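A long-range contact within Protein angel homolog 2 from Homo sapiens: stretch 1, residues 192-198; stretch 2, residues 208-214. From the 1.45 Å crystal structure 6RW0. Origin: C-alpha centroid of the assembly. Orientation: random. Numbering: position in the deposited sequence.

Stretch 1 (192-198) ANTHLLY
Stretch 2 (208-214) TQLAMLL

A strand end and the loop that follows it pack against one face of a helix in a small, largely apolar contact, fastened by a single side-chain-to-backbone hydrogen bond. Residues 192-195 are extended, with phi from -121° to -154° and psi from 103° to 169°; Leu196 (-78/158) and Leu197 (-45/134) lead out of the strand. Residues 208-214 are helical throughout, with phi/psi near -60/-45 and backbone bonds such as Leu213 N to Gln209 O at 3.0 Å.

The two segments run in opposing directions: Thr194 CA lies 7.8 Å from Leu213 CA, and Leu196 CA lies 6.9 Å from Gln209 CA. Gln209 and Leu213, one helical turn apart, both point toward the first stretch. The strand alternates as expected: Ala192 and Thr194 point toward the helix, Asn193 and His195 away from it.

The polar link belongs to Gln209. The m, t side chain of Gln209, with chi3 at -18°, is long enough to place Gln209 OE1 3.0 Å from Leu197 N, and the N-H...O angle of 171° makes the bond nearly linear. An amide oxygen thus satisfies a loop backbone donor within a buried setting, while NE2 is hydrogen-bonded elsewhere in the structure.

Beside this bond, and farther along the strand, the side-chain packing is mainly apolar. Leu196 (m, t) has its CB directed sideways, but its branched end comes nearer the helix: Leu196 CD2 lies 3.9 Å from Gln209 CB, and Leu196 CD1 is 4.4 Å from Leu210 CB. Leu213 (t, p) reaches the strand, where Leu213 CD2 is 3.6 Å from Thr194 CG2. Leu213 CD1 lies 4.2 Å from Asn193 O, a contact with a backbone oxygen. Thr194 (t) suits its place because its methyl meets leucine, whereas OG1 finds a hydrogen bond elsewhere. Together the two stretches bury 317 Å².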

ATOM      1  N   ALA A 192      -6.022   1.852  -6.310  1.00 13.47           N
ATOM      2  CA  ALA A 192      -4.812   1.096  -6.570  1.00 13.46           C
ATOM      3  C   ALA A 192      -4.281   0.526  -5.268  1.00 12.43           C
ATOM      4  O   ALA A 192      -4.471   1.106  -4.195  1.00 15.88           O
ATOM      5  CB  ALA A 192      -3.756   1.978  -7.217  1.00 15.43           C
ATOM      6  N   ASN A 193      -3.628  -0.634  -5.371  1.00 12.88           N
ATOM      7  CA  ASN A 193      -3.074  -1.342  -4.226  1.00 14.10           C
ATOM      8  C   ASN A 193      -1.803  -2.047  -4.668  1.00 13.17           C
ATOM      9  O   ASN A 193      -1.736  -2.581  -5.780  1.00 15.82           O
ATOM     10  CB  ASN A 193      -4.134  -2.340  -3.736  1.00 14.33           C
ATOM     11  CG  ASN A 193      -3.724  -3.103  -2.484  1.00 16.08           C
ATOM     12  OD1 ASN A 193      -2.824  -2.704  -1.754  1.00 18.86           O
ATOM     13  ND2 ASN A 193      -4.425  -4.198  -2.216  1.00 16.04           N
ATOM     14  N   THR A 194      -0.791  -2.039  -3.803  1.00 14.42           N
ATOM     15  CA  THR A 194       0.440  -2.752  -4.106  1.00 13.35           C
ATOM     16  C   THR A 194       1.143  -3.144  -2.822  1.00 14.06           C
ATOM     17  O   THR A 194       0.813  -2.677  -1.729  1.00 14.28           O
ATOM     18  CB  THR A 194       1.361  -1.915  -5.009  1.00 13.79           C
ATOM     19  OG1 THR A 194       2.411  -2.735  -5.537  1.00 15.36           O
ATOM     20  CG2 THR A 194       2.025  -0.766  -4.248  1.00 16.17           C
ATOM     21  N   HIS A 195       2.150  -3.996  -2.990  1.00 13.76           N
ATOM     22  CA  HIS A 195       3.077  -4.383  -1.929  1.00 12.82           C
ATOM     23  C   HIS A 195       4.439  -4.423  -2.621  1.00 13.36           C
ATOM     24  O   HIS A 195       4.723  -5.343  -3.394  1.00 14.60           O
ATOM     25  CB  HIS A 195       2.676  -5.720  -1.327  1.00 13.42           C
ATOM     26  CG  HIS A 195       3.450  -6.088  -0.103  1.00 14.57           C
ATOM     27  ND1 HIS A 195       3.216  -7.253   0.594  1.00 16.49           N
ATOM     28  CD2 HIS A 195       4.453  -5.452   0.542  1.00 15.17           C
ATOM     29  CE1 HIS A 195       4.052  -7.322   1.616  1.00 17.66           C
ATOM     30  NE2 HIS A 195       4.803  -6.234   1.621  1.00 17.78           N
ATOM     31  N   LEU A 196       5.253  -3.396  -2.389  1.00 12.86           N
ATOM     32  CA  LEU A 196       6.544  -3.296  -3.058  1.00 12.52           C
ATOM     33  C   LEU A 196       7.581  -4.210  -2.408  1.00 13.57           C
ATOM     34  O   LEU A 196       7.460  -4.617  -1.248  1.00 14.31           O
ATOM     35  CB  LEU A 196       7.073  -1.860  -3.032  1.00 14.98           C
ATOM     36  CG  LEU A 196       6.212  -0.787  -3.704  1.00 13.58           C
ATOM     37  CD1 LEU A 196       6.973   0.536  -3.746  1.00 15.47           C
ATOM     38  CD2 LEU A 196       5.781  -1.210  -5.105  1.00 14.26           C
ATOM     39  N   LEU A 197       8.617  -4.530  -3.183  1.00 13.77           N
ATOM     40  CA  LEU A 197       9.746  -5.330  -2.721  1.00 14.66           C
ATOM     41  C   LEU A 197      10.243  -4.890  -1.351  1.00 14.11           C
ATOM     42  O   LEU A 197      10.480  -3.704  -1.118  1.00 15.27           O
ATOM     43  CB  LEU A 197      10.883  -5.150  -3.730  1.00 18.18           C
ATOM     44  CG  LEU A 197      12.179  -5.882  -3.417  1.00 16.36           C
ATOM     45  CD1 LEU A 197      11.912  -7.379  -3.435  1.00 17.92           C
ATOM     46  CD2 LEU A 197      13.246  -5.519  -4.407  1.00 16.57           C
ATOM     47  N   TYR A 198      10.485  -5.838  -0.449  1.00 14.24           N
ATOM     48  CA  TYR A 198      11.000  -5.503   0.887  1.00 14.46           C
ATOM     49  C   TYR A 198      12.488  -5.128   0.822  1.00 13.71           C
ATOM     50  O   TYR A 198      12.781  -4.099   1.374  1.00 14.70           O
ATOM     51  CB  TYR A 198      10.819  -6.681   1.848  1.00 16.02           C
ATOM     52  CG  TYR A 198      11.636  -6.511   3.098  1.00 17.98           C
ATOM     53  CD1 TYR A 198      11.303  -5.553   4.026  1.00 21.68           C
ATOM     54  CD2 TYR A 198      12.792  -7.229   3.301  1.00 20.26           C
ATOM     55  CE1 TYR A 198      12.081  -5.328   5.142  1.00 24.12           C
ATOM     56  CE2 TYR A 198      13.579  -7.018   4.410  1.00 22.09           C
ATOM     57  CZ  TYR A 198      13.222  -6.070   5.336  1.00 24.43           C
ATOM     58  OH  TYR A 198      14.015  -5.857   6.422  1.00 30.04           O
ATOM     59  N   THR A 208      11.302   1.371  -9.683  1.00 12.36           N
ATOM     60  CA  THR A 208      10.785   0.906 -10.962  1.00 13.62           C
ATOM     61  C   THR A 208       9.421   0.246 -10.785  1.00 12.98           C
ATOM     62  O   THR A 208       8.519   0.455 -11.600  1.00 13.67           O
ATOM     63  CB  THR A 208      11.787  -0.040 -11.624  1.00 13.28           C
ATOM     64  OG1 THR A 208      13.066   0.608 -11.745  1.00 14.28           O
ATOM     65  CG2 THR A 208      11.355  -0.428 -13.027  1.00 13.21           C
ATOM     66  N   GLN A 209       9.254  -0.551  -9.725  1.00 12.45           N
ATOM     67  CA  GLN A 209       7.942  -1.107  -9.403  1.00 11.83           C
ATOM     68  C   GLN A 209       6.922   0.002  -9.187  1.00 11.85           C
ATOM     69  O   GLN A 209       5.810  -0.039  -9.723  1.00 13.67           O
ATOM     70  CB  GLN A 209       8.043  -2.005  -8.169  1.00 11.89           C
ATOM     71  CG  GLN A 209       8.872  -3.257  -8.395  1.00 12.71           C
ATOM     72  CD  GLN A 209       8.851  -4.219  -7.218  1.00 13.11           C
ATOM     73  OE1 GLN A 209       8.508  -3.845  -6.098  1.00 14.04           O
ATOM     74  NE2 GLN A 209       9.234  -5.468  -7.472  1.00 13.39           N
ATOM     75  N   LEU A 210       7.285   1.012  -8.402  1.00 13.11           N
ATOM     76  CA  LEU A 210       6.382   2.142  -8.211  1.00 12.54           C
ATOM     77  C   LEU A 210       6.027   2.803  -9.540  1.00 13.62           C
ATOM     78  O   LEU A 210       4.855   3.121  -9.792  1.00 14.61           O
ATOM     79  CB  LEU A 210       7.015   3.146  -7.252  1.00 13.71           C
ATOM     80  CG  LEU A 210       6.226   4.431  -7.030  1.00 14.29           C
ATOM     81  CD1 LEU A 210       4.894   4.128  -6.364  1.00 15.46           C
ATOM     82  CD2 LEU A 210       7.022   5.420  -6.209  1.00 15.91           C
ATOM     83  N   ALA A 211       7.019   3.025 -10.405  1.00 13.39           N
ATOM     84  CA  ALA A 211       6.748   3.636 -11.705  1.00 14.62           C
ATOM     85  C   ALA A 211       5.761   2.795 -12.509  1.00 13.98           C
ATOM     86  O   ALA A 211       4.901   3.336 -13.214  1.00 14.81           O
ATOM     87  CB  ALA A 211       8.055   3.809 -12.477  1.00 15.95           C
ATOM     88  N   MET A 212       5.878   1.469 -12.429  1.00 14.24           N
ATOM     89  CA  MET A 212       4.955   0.595 -13.144  1.00 13.38           C
ATOM     90  C   MET A 212       3.535   0.744 -12.611  1.00 13.71           C
ATOM     91  O   MET A 212       2.578   0.783 -13.391  1.00 14.63           O
ATOM     92  CB  MET A 212       5.441  -0.849 -13.046  1.00 13.45           C
ATOM     93  CG  MET A 212       6.710  -1.086 -13.838  1.00 14.26           C
ATOM     94  SD  MET A 212       7.554  -2.636 -13.444  1.00 19.99           S
ATOM     95  CE  MET A 212       6.649  -3.718 -14.401  1.00 20.66           C
ATOM     96  N   LEU A 213       3.372   0.827 -11.289  1.00 13.67           N
ATOM     97  CA  LEU A 213       2.041   1.069 -10.734  1.00 13.28           C
ATOM     98  C   LEU A 213       1.511   2.433 -11.165  1.00 14.22           C
ATOM     99  O   LEU A 213       0.352   2.565 -11.582  1.00 14.22           O
ATOM    100  CB  LEU A 213       2.074   0.987  -9.210  1.00 13.66           C
ATOM    101  CG  LEU A 213       0.702   1.072  -8.539  1.00 14.82           C
ATOM    102  CD1 LEU A 213      -0.128  -0.160  -8.862  1.00 18.68           C
ATOM    103  CD2 LEU A 213       0.870   1.245  -7.046  1.00 17.68           C
ATOM    104  N   LEU A 214       2.349   3.467 -11.069  1.00 13.34           N
ATOM    105  CA  LEU A 214       1.917   4.807 -11.462  1.00 13.82           C
ATOM    106  C   LEU A 214       1.534   4.864 -12.936  1.00 13.77           C
ATOM    107  O   LEU A 214       0.571   5.552 -13.306  1.00 15.45           O
ATOM    108  CB  LEU A 214       3.000   5.836 -11.142  1.00 13.57           C
ATOM    109  CG  LEU A 214       3.289   6.060  -9.661  1.00 15.27           C
ATOM    110  CD1 LEU A 214       4.462   7.019  -9.509  1.00 17.47           C
ATOM    111  CD2 LEU A 214       2.079   6.579  -8.887  1.00 17.31           C
TER